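Local coordinates for putative uncharacterized protein TTHB071 (Thermus thermophilus, PDB 3AYV) that binds zinc ions in a xylose isomerase-like TIM barrel related to AP endonucleases and may take part in protection against oxidative stress, its activity being unproven, at residues Ile99-Thr104 against Asn137-His142; Ala145-Leu150 against Leu179-Glu184; Asn189-Val194 against Gly204-Gly209. All blocks are in the same frame, centred on the assembly; numbering follows the deposited sequence.

Interaction 1: residues Ile99-Thr104 against Asn137-His142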
loop_
_atom_site.group_PDB
_atom_site.type_symbol
_atom_site.label_atom_id
_atom_site.label_comp_id
_atom_site.label_asym_id
_atom_site.label_seq_id
_atom_site.Cartn_x
_atom_site.Cartn_y
_atom_site.Cartn_z
ATOM N N ILE A 99 2.437 4.200 -12.720
ATOM C CA ILE A 99 2.113 3.728 -14.090
ATOM C C ILE A 99 0.618 4.019 -14.409
ATOM O O ILE A 99 -0.247 3.780 -13.562
ATOM C CB ILE A 99 2.491 2.250 -14.291
ATOM C CG1 ILE A 99 2.514 1.913 -15.800
ATOM C CG2 ILE A 99 1.493 1.290 -13.525
ATOM C CD1 ILE A 99 2.860 0.424 -16.118
ATOM N N PRO A 100 0.334 4.600 -15.589
ATOM C CA PRO A 100 -1.063 4.823 -16.034
ATOM C C PRO A 100 -1.744 3.495 -16.261
ATOM O O PRO A 100 -1.083 2.506 -16.529
ATOM C CB PRO A 100 -0.907 5.495 -17.412
ATOM C CG PRO A 100 0.482 6.016 -17.460
ATOM C CD PRO A 100 1.322 5.107 -16.566
ATOM N N HIS A 101 -3.069 3.474 -16.201
ATOM C CA HIS A 101 -3.774 2.269 -16.534
ATOM C C HIS A 101 -3.610 1.912 -18.012
ATOM O O HIS A 101 -3.552 2.803 -18.854
ATOM C CB HIS A 101 -5.272 2.460 -16.283
ATOM C CG HIS A 101 -6.036 1.255 -16.657
ATOM N ND1 HIS A 101 -6.003 0.099 -15.897
ATOM C CD2 HIS A 101 -6.747 0.961 -17.769
ATOM C CE1 HIS A 101 -6.703 -0.840 -16.512
ATOM N NE2 HIS A 101 -7.166 -0.339 -17.647
ATOM N N GLY A 102 -3.533 0.619 -18.308
ATOM C CA GLY A 102 -3.628 0.140 -19.687
ATOM C C GLY A 102 -2.345 0.156 -20.504
ATOM O O GLY A 102 -2.392 0.081 -21.742
ATOM N N ARG A 103 -1.184 0.224 -19.839
ATOM C CA ARG A 103 0.072 0.071 -20.566
ATOM C C ARG A 103 0.247 -1.394 -20.964
ATOM O O ARG A 103 -0.228 -2.298 -20.252
ATOM C CB ARG A 103 1.277 0.519 -19.714
ATOM C CG ARG A 103 1.213 1.968 -19.215
ATOM C CD ARG A 103 0.713 2.956 -20.292
ATOM N NE ARG A 103 1.799 3.487 -21.087
ATOM C CZ ARG A 103 1.639 4.204 -22.204
ATOM N NH1 ARG A 103 0.422 4.465 -22.705
ATOM N NH2 ARG A 103 2.705 4.652 -22.822
ATOM N N THR A 104 0.950 -1.639 -22.075
ATOM C CA THR A 104 1.290 -2.996 -22.479
ATOM C C THR A 104 2.396 -3.538 -21.574
ATOM O O THR A 104 3.046 -2.764 -20.877
ATOM C CB THR A 104 1.840 -3.049 -23.937
ATOM O OG1 THR A 104 3.068 -2.307 -24.011
ATOM C CG2 THR A 104 0.814 -2.436 -24.917
ATOM N N ASN A 137 1.521 -3.002 -6.092
ATOM C CA ASN A 137 1.049 -3.120 -7.481
ATOM C C ASN A 137 -0.265 -2.340 -7.622
ATOM O O ASN A 137 -1.109 -2.357 -6.713
ATOM C CB ASN A 137 0.833 -4.587 -7.903
ATOM C CG ASN A 137 -0.166 -5.330 -7.003
ATOM O OD1 ASN A 137 0.074 -5.497 -5.809
ATOM N ND2 ASN A 137 -1.303 -5.766 -7.586
ATOM N N SER A 138 -0.425 -1.701 -8.778
ATOM C CA SER A 138 -1.623 -0.952 -9.111
ATOM C C SER A 138 -2.102 -1.375 -10.504
ATOM O O SER A 138 -2.854 -2.348 -10.615
ATOM C CB SER A 138 -1.376 0.562 -8.973
ATOM O OG SER A 138 -0.276 0.997 -9.772
ATOM N N HIS A 139 -1.570 -0.751 -11.553
ATOM C CA HIS A 139 -1.998 -0.988 -12.919
ATOM C C HIS A 139 -1.014 -1.771 -13.771
ATOM O O HIS A 139 -1.253 -1.916 -14.967
ATOM C CB HIS A 139 -2.343 0.358 -13.619
ATOM C CG HIS A 139 -3.457 1.086 -12.944
ATOM N ND1 HIS A 139 -4.783 0.802 -13.188
ATOM C CD2 HIS A 139 -3.444 2.035 -11.973
ATOM C CE1 HIS A 139 -5.542 1.564 -12.417
ATOM N NE2 HIS A 139 -4.751 2.320 -11.668
ATOM N N GLU A 140 0.069 -2.300 -13.171
ATOM C CA GLU A 140 1.055 -3.050 -13.963
ATOM C C GLU A 140 0.367 -4.295 -14.509
ATOM O O GLU A 140 -0.381 -4.952 -13.785
ATOM C CB GLU A 140 2.304 -3.459 -13.147
ATOM C CG GLU A 140 3.129 -2.274 -12.594
ATOM C CD GLU A 140 2.529 -1.676 -11.330
ATOM O OE1 GLU A 140 1.512 -2.184 -10.811
ATOM O OE2 GLU A 140 3.074 -0.658 -10.852
ATOM N N PRO A 141 0.582 -4.587 -15.795
ATOM C CA PRO A 141 -0.115 -5.775 -16.315
ATOM C C PRO A 141 0.403 -7.117 -15.760
ATOM O O PRO A 141 -0.370 -8.078 -15.709
ATOM C CB PRO A 141 0.028 -5.653 -17.843
ATOM C CG PRO A 141 1.106 -4.628 -18.095
ATOM C CD PRO A 141 1.136 -3.721 -16.858
ATOM N N HIS A 142 1.663 -7.167 -15.306
ATOM C CA HIS A 142 2.316 -8.409 -14.889
ATOM C C HIS A 142 3.449 -8.049 -13.920
ATOM O O HIS A 142 4.068 -6.979 -14.056
ATOM C CB HIS A 142 2.885 -9.151 -16.136
ATOM C CG HIS A 142 3.448 -10.510 -15.843
ATOM N ND1 HIS A 142 4.698 -10.708 -15.283
ATOM C CD2 HIS A 142 2.929 -11.749 -16.044
ATOM C CE1 HIS A 142 4.911 -12.003 -15.124
ATOM N NE2 HIS A 142 3.856 -12.659 -15.587
HETATM O O HOH W 1 0.223 3.661 -10.411
HETATM O O HOH W 2 -0.588 -0.169 -17.014
HETATM O O HOH W 3 -3.475 -1.866 -16.610
#
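Two loops at the C-terminal end of the TIM barrel, following the neighbouring strands 92-96 and 132-136, meet through H101 and H139. The two imidazoles touch rim to rim with planes at 84°, and a hydrogen bond of 3.1 Å joins H101 ND1 to H139 ND1, either of which could be the donor. H139 ND1 lies in the plane of the H101 ring, at its edge, whereas the backbone N of H101 stands over one face of the H139 ring. With CG anti to the backbone N (chi1 178°), H101 sets that carbon 3.7 Å from H139 ND1.

Deeper in, buried I99 turns CG2 onto E140, 3.7 Å from its OE2. The E140 chain bends at chi2 (80°), and both oxygens are engaged: OE1 takes S138 N at 2.8 Å on its syn lone pair, and OE2 bonds to the hydroxyl of S97. The S138 side chain, about 7 Å from a bound zinc ion, also lies near the zinc ligands H96 and H165. One water bridges S138 OG and I99 O. Two more sit at H139 O and link it to the other loop, one accepting from G102 N, the other from R103 N at 2.9 Å. Beyond them the P141 ring abuts the backbone of the other loop, its CG 3.4 Å from R103 O.

Interaction 2: residues Ala145-Leu150 against Leu179-Glu184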
loop_
_atom_site.group_PDB
_atom_site.type_symbol
_atom_site.label_atom_id
_atom_site.label_comp_id
_atom_site.label_asym_id
_atom_site.label_seq_id
_atom_site.Cartn_x
_atom_site.Cartn_y
_atom_site.Cartn_z
ATOM N N ALA A 145 7.177 -6.402 -14.449
ATOM C CA ALA A 145 7.564 -5.004 -14.551
ATOM C C ALA A 145 7.989 -4.419 -13.199
ATOM O O ALA A 145 8.625 -3.367 -13.150
ATOM C CB ALA A 145 6.450 -4.178 -15.148
ATOM N N LEU A 146 7.628 -5.106 -12.114
ATOM C CA LEU A 146 8.031 -4.664 -10.772
ATOM C C LEU A 146 9.322 -5.351 -10.328
ATOM O O LEU A 146 10.112 -4.783 -9.572
ATOM C CB LEU A 146 6.920 -4.951 -9.743
ATOM C CG LEU A 146 5.657 -4.111 -10.014
ATOM C CD1 LEU A 146 4.644 -4.405 -8.924
ATOM C CD2 LEU A 146 5.949 -2.563 -10.166
ATOM N N ARG A 147 9.515 -6.582 -10.771
ATOM C CA ARG A 147 10.692 -7.348 -10.351
ATOM C C ARG A 147 12.042 -6.588 -10.529
ATOM O O ARG A 147 12.854 -6.577 -9.603
ATOM C CB ARG A 147 10.709 -8.718 -11.058
ATOM C CG ARG A 147 11.720 -9.695 -10.456
ATOM C CD ARG A 147 11.609 -11.064 -11.102
ATOM N NE ARG A 147 10.523 -11.858 -10.522
ATOM C CZ ARG A 147 10.632 -12.562 -9.396
ATOM N NH1 ARG A 147 11.771 -12.560 -8.708
ATOM N NH2 ARG A 147 9.593 -13.265 -8.949
ATOM N N PRO A 148 12.285 -5.956 -11.700
ATOM C CA PRO A 148 13.569 -5.230 -11.840
ATOM C C PRO A 148 13.706 -3.997 -10.925
ATOM O O PRO A 148 14.838 -3.606 -10.550
ATOM C CB PRO A 148 13.550 -4.776 -13.307
ATOM C CG PRO A 148 12.522 -5.721 -14.007
ATOM C CD PRO A 148 11.471 -5.847 -12.937
ATOM N N VAL A 149 12.589 -3.364 -10.584
ATOM C CA VAL A 149 12.645 -2.223 -9.654
ATOM C C VAL A 149 13.146 -2.723 -8.305
ATOM O O VAL A 149 14.038 -2.120 -7.678
ATOM C CB VAL A 149 11.271 -1.528 -9.462
ATOM C CG1 VAL A 149 11.418 -0.250 -8.620
ATOM C CG2 VAL A 149 10.622 -1.196 -10.829
ATOM N N LEU A 150 12.527 -3.804 -7.828
ATOM C CA LEU A 150 12.959 -4.435 -6.579
ATOM C C LEU A 150 14.412 -4.897 -6.640
ATOM O O LEU A 150 15.189 -4.656 -5.700
ATOM C CB LEU A 150 12.037 -5.619 -6.246
ATOM C CG LEU A 150 10.552 -5.244 -6.170
ATOM C CD1 LEU A 150 9.680 -6.472 -6.140
ATOM C CD2 LEU A 150 10.330 -4.388 -4.921
ATOM N N LEU A 179 2.554 -13.149 -5.853
ATOM C CA LEU A 179 3.108 -13.735 -4.626
ATOM C C LEU A 179 4.584 -14.138 -4.769
ATOM O O LEU A 179 5.327 -14.125 -3.789
ATOM C CB LEU A 179 2.269 -14.947 -4.237
ATOM C CG LEU A 179 0.863 -14.537 -3.764
ATOM C CD1 LEU A 179 -0.059 -15.762 -3.563
ATOM C CD2 LEU A 179 0.949 -13.704 -2.509
ATOM N N ALA A 180 4.985 -14.478 -5.994
ATOM C CA ALA A 180 6.384 -14.840 -6.281
ATOM C C ALA A 180 7.370 -13.688 -6.035
ATOM O O ALA A 180 8.589 -13.906 -5.945
ATOM C CB ALA A 180 6.526 -15.417 -7.698
ATOM N N LEU A 181 6.851 -12.464 -5.900
ATOM C CA LEU A 181 7.694 -11.293 -5.605
ATOM C C LEU A 181 7.966 -11.174 -4.114
ATOM O O LEU A 181 8.627 -10.246 -3.660
ATOM C CB LEU A 181 7.023 -10.005 -6.098
ATOM C CG LEU A 181 6.889 -9.783 -7.606
ATOM C CD1 LEU A 181 6.184 -8.441 -7.866
ATOM C CD2 LEU A 181 8.250 -9.782 -8.289
ATOM N N ALA A 182 7.374 -12.082 -3.345
ATOM C CA ALA A 182 7.636 -12.160 -1.911
ATOM C C ALA A 182 7.143 -10.916 -1.141
ATOM O O ALA A 182 7.904 -10.260 -0.426
ATOM C CB ALA A 182 9.157 -12.490 -1.640
ATOM N N PRO A 183 5.833 -10.599 -1.260
ATOM C CA PRO A 183 5.324 -9.438 -0.520
ATOM C C PRO A 183 5.521 -9.561 0.988
ATOM O O PRO A 183 5.193 -10.608 1.576
ATOM C CB PRO A 183 3.814 -9.426 -0.852
ATOM C CG PRO A 183 3.493 -10.826 -1.277
ATOM C CD PRO A 183 4.763 -11.350 -1.949
ATOM N N GLU A 184 6.019 -8.505 1.608
ATOM C CA GLU A 184 6.132 -8.494 3.046
ATOM C C GLU A 184 4.926 -7.831 3.700
ATOM O O GLU A 184 4.812 -7.822 4.925
ATOM C CB GLU A 184 7.466 -7.869 3.493
ATOM C CG GLU A 184 7.602 -6.377 3.261
ATOM C CD GLU A 184 9.047 -5.920 3.282
ATOM O OE1 GLU A 184 9.369 -5.099 4.153
ATOM O OE2 GLU A 184 9.841 -6.367 2.421
#
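The N-terminal part of helix 147-153 and the residue before it, on the outside of the TIM barrel, run past the chain where it leaves helix 176-179 in a type I beta turn from L179 to A182, and the CA atoms of R147 and L181 come within 6.9 Å. The turn is closed by A182 N bonding to L179 O at 2.9 Å, and A182, with a positive phi of 66°, is the first residue after the helix to leave helical backbone angles. L181 carries the contact with its forked end. CD1 reaches L146 CB at 4.0 Å, while CD2 spreads over the R147 side chain, 3.5 Å above the plane of the guanidinium and offset toward the rim. CD2 also meets L150 CD1 at 4.2 Å, the two leucine side chains crossing at about a right angle. Beneath them the packing continues into the barrel wall, since L146 and L181 both touch F159 of strand 158-162.

R147 forms the outer, exposed side. Its chain extends with CG anti to the backbone N (chi1 -167°), then bends at chi3, which places NE 3.8 Å from L181 CD2. The guanidinium edge points to the turn. A180 CB lies in the guanidinium plane at that edge, 4.0 Å from R147 NH2, and the same NH2 makes a weak hydrogen bond of 3.2 Å to A180 O.

Interaction 3: residues Asn189-Val194 against Gly204-Gly209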
loop_
_atom_site.group_PDB
_atom_site.type_symbol
_atom_site.label_atom_id
_atom_site.label_comp_id
_atom_site.label_asym_id
_atom_site.label_seq_id
_atom_site.Cartn_x
_atom_site.Cartn_y
_atom_site.Cartn_z
ATOM N N ASN A 189 -8.696 -7.055 0.693
ATOM C CA ASN A 189 -10.118 -6.763 0.536
ATOM C C ASN A 189 -10.653 -7.720 -0.513
ATOM O O ASN A 189 -9.902 -8.595 -0.952
ATOM C CB ASN A 189 -10.365 -5.277 0.186
ATOM C CG ASN A 189 -9.645 -4.828 -1.080
ATOM O OD1 ASN A 189 -9.523 -5.585 -2.045
ATOM N ND2 ASN A 189 -9.160 -3.582 -1.073
ATOM N N ASP A 190 -11.929 -7.579 -0.896
ATOM C CA ASP A 190 -12.468 -8.374 -1.981
ATOM C C ASP A 190 -13.157 -7.499 -3.037
ATOM O O ASP A 190 -13.451 -6.324 -2.805
ATOM C CB ASP A 190 -13.405 -9.480 -1.463
ATOM C CG ASP A 190 -13.252 -10.784 -2.236
ATOM O OD1 ASP A 190 -12.725 -10.766 -3.372
ATOM O OD2 ASP A 190 -13.726 -11.841 -1.747
ATOM N N THR A 191 -13.382 -8.101 -4.188
ATOM C CA THR A 191 -13.892 -7.409 -5.355
ATOM C C THR A 191 -14.828 -8.371 -6.086
ATOM O O THR A 191 -14.703 -9.595 -5.955
ATOM C CB THR A 191 -12.742 -6.987 -6.302
ATOM O OG1 THR A 191 -13.301 -6.571 -7.560
ATOM C CG2 THR A 191 -11.750 -8.148 -6.550
ATOM N N ASP A 192 -15.756 -7.812 -6.854
ATOM C CA ASP A 192 -16.577 -8.607 -7.765
ATOM C C ASP A 192 -15.866 -9.017 -9.055
ATOM O O ASP A 192 -16.456 -9.688 -9.916
ATOM C CB ASP A 192 -17.884 -7.858 -8.073
ATOM C CG ASP A 192 -17.662 -6.464 -8.687
ATOM O OD1 ASP A 192 -16.517 -6.055 -8.980
ATOM O OD2 ASP A 192 -18.677 -5.764 -8.889
ATOM N N GLY A 193 -14.599 -8.619 -9.196
ATOM C CA GLY A 193 -13.842 -8.898 -10.381
ATOM C C GLY A 193 -13.967 -7.846 -11.457
ATOM O O GLY A 193 -13.393 -8.014 -12.535
ATOM N N VAL A 194 -14.733 -6.787 -11.179
ATOM C CA VAL A 194 -14.959 -5.712 -12.155
ATOM C C VAL A 194 -14.428 -4.373 -11.649
ATOM O O VAL A 194 -13.672 -3.697 -12.356
ATOM C CB VAL A 194 -16.467 -5.570 -12.533
ATOM C CG1 VAL A 194 -16.648 -4.452 -13.596
ATOM C CG2 VAL A 194 -17.006 -6.903 -13.073
ATOM N N GLY A 204 -16.465 -11.402 -2.190
ATOM C CA GLY A 204 -16.228 -11.307 -3.623
ATOM C C GLY A 204 -15.655 -12.576 -4.192
ATOM O O GLY A 204 -15.960 -13.676 -3.725
ATOM N N VAL A 205 -14.800 -12.414 -5.194
ATOM C CA VAL A 205 -14.362 -13.508 -6.054
ATOM C C VAL A 205 -12.896 -13.920 -5.850
ATOM O O VAL A 205 -12.428 -14.873 -6.490
ATOM C CB VAL A 205 -14.563 -13.151 -7.564
ATOM C CG1 VAL A 205 -16.011 -12.763 -7.833
ATOM C CG2 VAL A 205 -13.576 -12.028 -8.011
ATOM N N LEU A 206 -12.164 -13.214 -4.986
ATOM C CA LEU A 206 -10.711 -13.451 -4.855
ATOM C C LEU A 206 -10.308 -14.790 -4.196
ATOM O O LEU A 206 -9.165 -15.214 -4.328
ATOM C CB LEU A 206 -9.979 -12.268 -4.180
ATOM C CG LEU A 206 -9.877 -10.963 -4.999
ATOM C CD1 LEU A 206 -9.117 -9.914 -4.205
ATOM C CD2 LEU A 206 -9.216 -11.230 -6.398
ATOM N N GLY A 207 -11.234 -15.451 -3.501
ATOM C CA GLY A 207 -10.951 -16.805 -2.945
ATOM C C GLY A 207 -9.758 -16.861 -1.994
ATOM O O GLY A 207 -8.900 -17.763 -2.091
ATOM N N HIS A 208 -9.682 -15.904 -1.074
ATOM C CA HIS A 208 -8.505 -15.802 -0.197
ATOM C C HIS A 208 -8.185 -17.079 0.565
ATOM O O HIS A 208 -7.025 -17.328 0.902
ATOM C CB HIS A 208 -8.657 -14.678 0.824
ATOM C CG HIS A 208 -8.829 -13.324 0.205
ATOM N ND1 HIS A 208 -7.799 -12.413 0.105
ATOM C CD2 HIS A 208 -9.912 -12.735 -0.354
ATOM C CE1 HIS A 208 -8.245 -11.311 -0.478
ATOM N NE2 HIS A 208 -9.519 -11.487 -0.776
ATOM N N GLY A 209 -9.215 -17.855 0.881
ATOM C CA GLY A 209 -9.005 -19.138 1.562
ATOM C C GLY A 209 -8.037 -20.053 0.820
ATOM O O GLY A 209 -7.284 -20.816 1.449
#
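D190 turns its carboxylate onto the backbone of G204-L206, joining two parts of the long loop between strands 185-188 and 219-222 of the TIM barrel, the loop that also bears the zinc ligands D196 and H198. OD1 takes L206 N at 3.0 Å on its syn lone pair, and on its anti side, 31° out of the carboxylate plane, T191 N. OD2 receives G204 N in a weak bond of 2.8 Å. An alanine in place of D190 would probably leave the amides of G204, L206 and T191 without their carboxylate acceptor and the loop freer to shift. Alongside, V205 N bonds to T191 O at 2.9 Å with a C=O...N angle of 168°. G204 fits tightly here, its CA 3.3 Å from T191 O, where a side chain would clash.

T191 and L206 cross obliquely, T191 CG2 lying 3.7 Å from L206 CG. T191 OG1, anti to the backbone N, turns instead to the backbone that follows, accepting G193 N in an ST turn and bonding to Y195 O. On the barrel side, N189 ND2 is held by the carbonyl of the zinc ligand E223. H208 approaches edge-on: N189 O lies near its ring plane, 2.9 Å from NE2, which donates a weak, strongly bent hydrogen bond (123°).

Overall arrangement
Along the chain the three contacts follow one another in series, none nesting or crossing. Interaction 1 joins the loops after strands 92-96 and 132-136, closing over the intervening helices 105-110, 112-118 and 120-129. Interaction 2 opens just beyond it and links residues 145-150, on helix 147-153, to the turn before strand 185-188, spanning strand 158-162. The two touch, E140 OE2 lying 3.5 Å from L146 CD2. Interaction 3 closes a short excursion within the single loop between strands 185-188 and 219-222, its centre about 19 Å from that of interaction 1 and about 21 Å from that of interaction 2. Interactions 1 and 3 both join loop segments at the zinc-bearing end of the barrel.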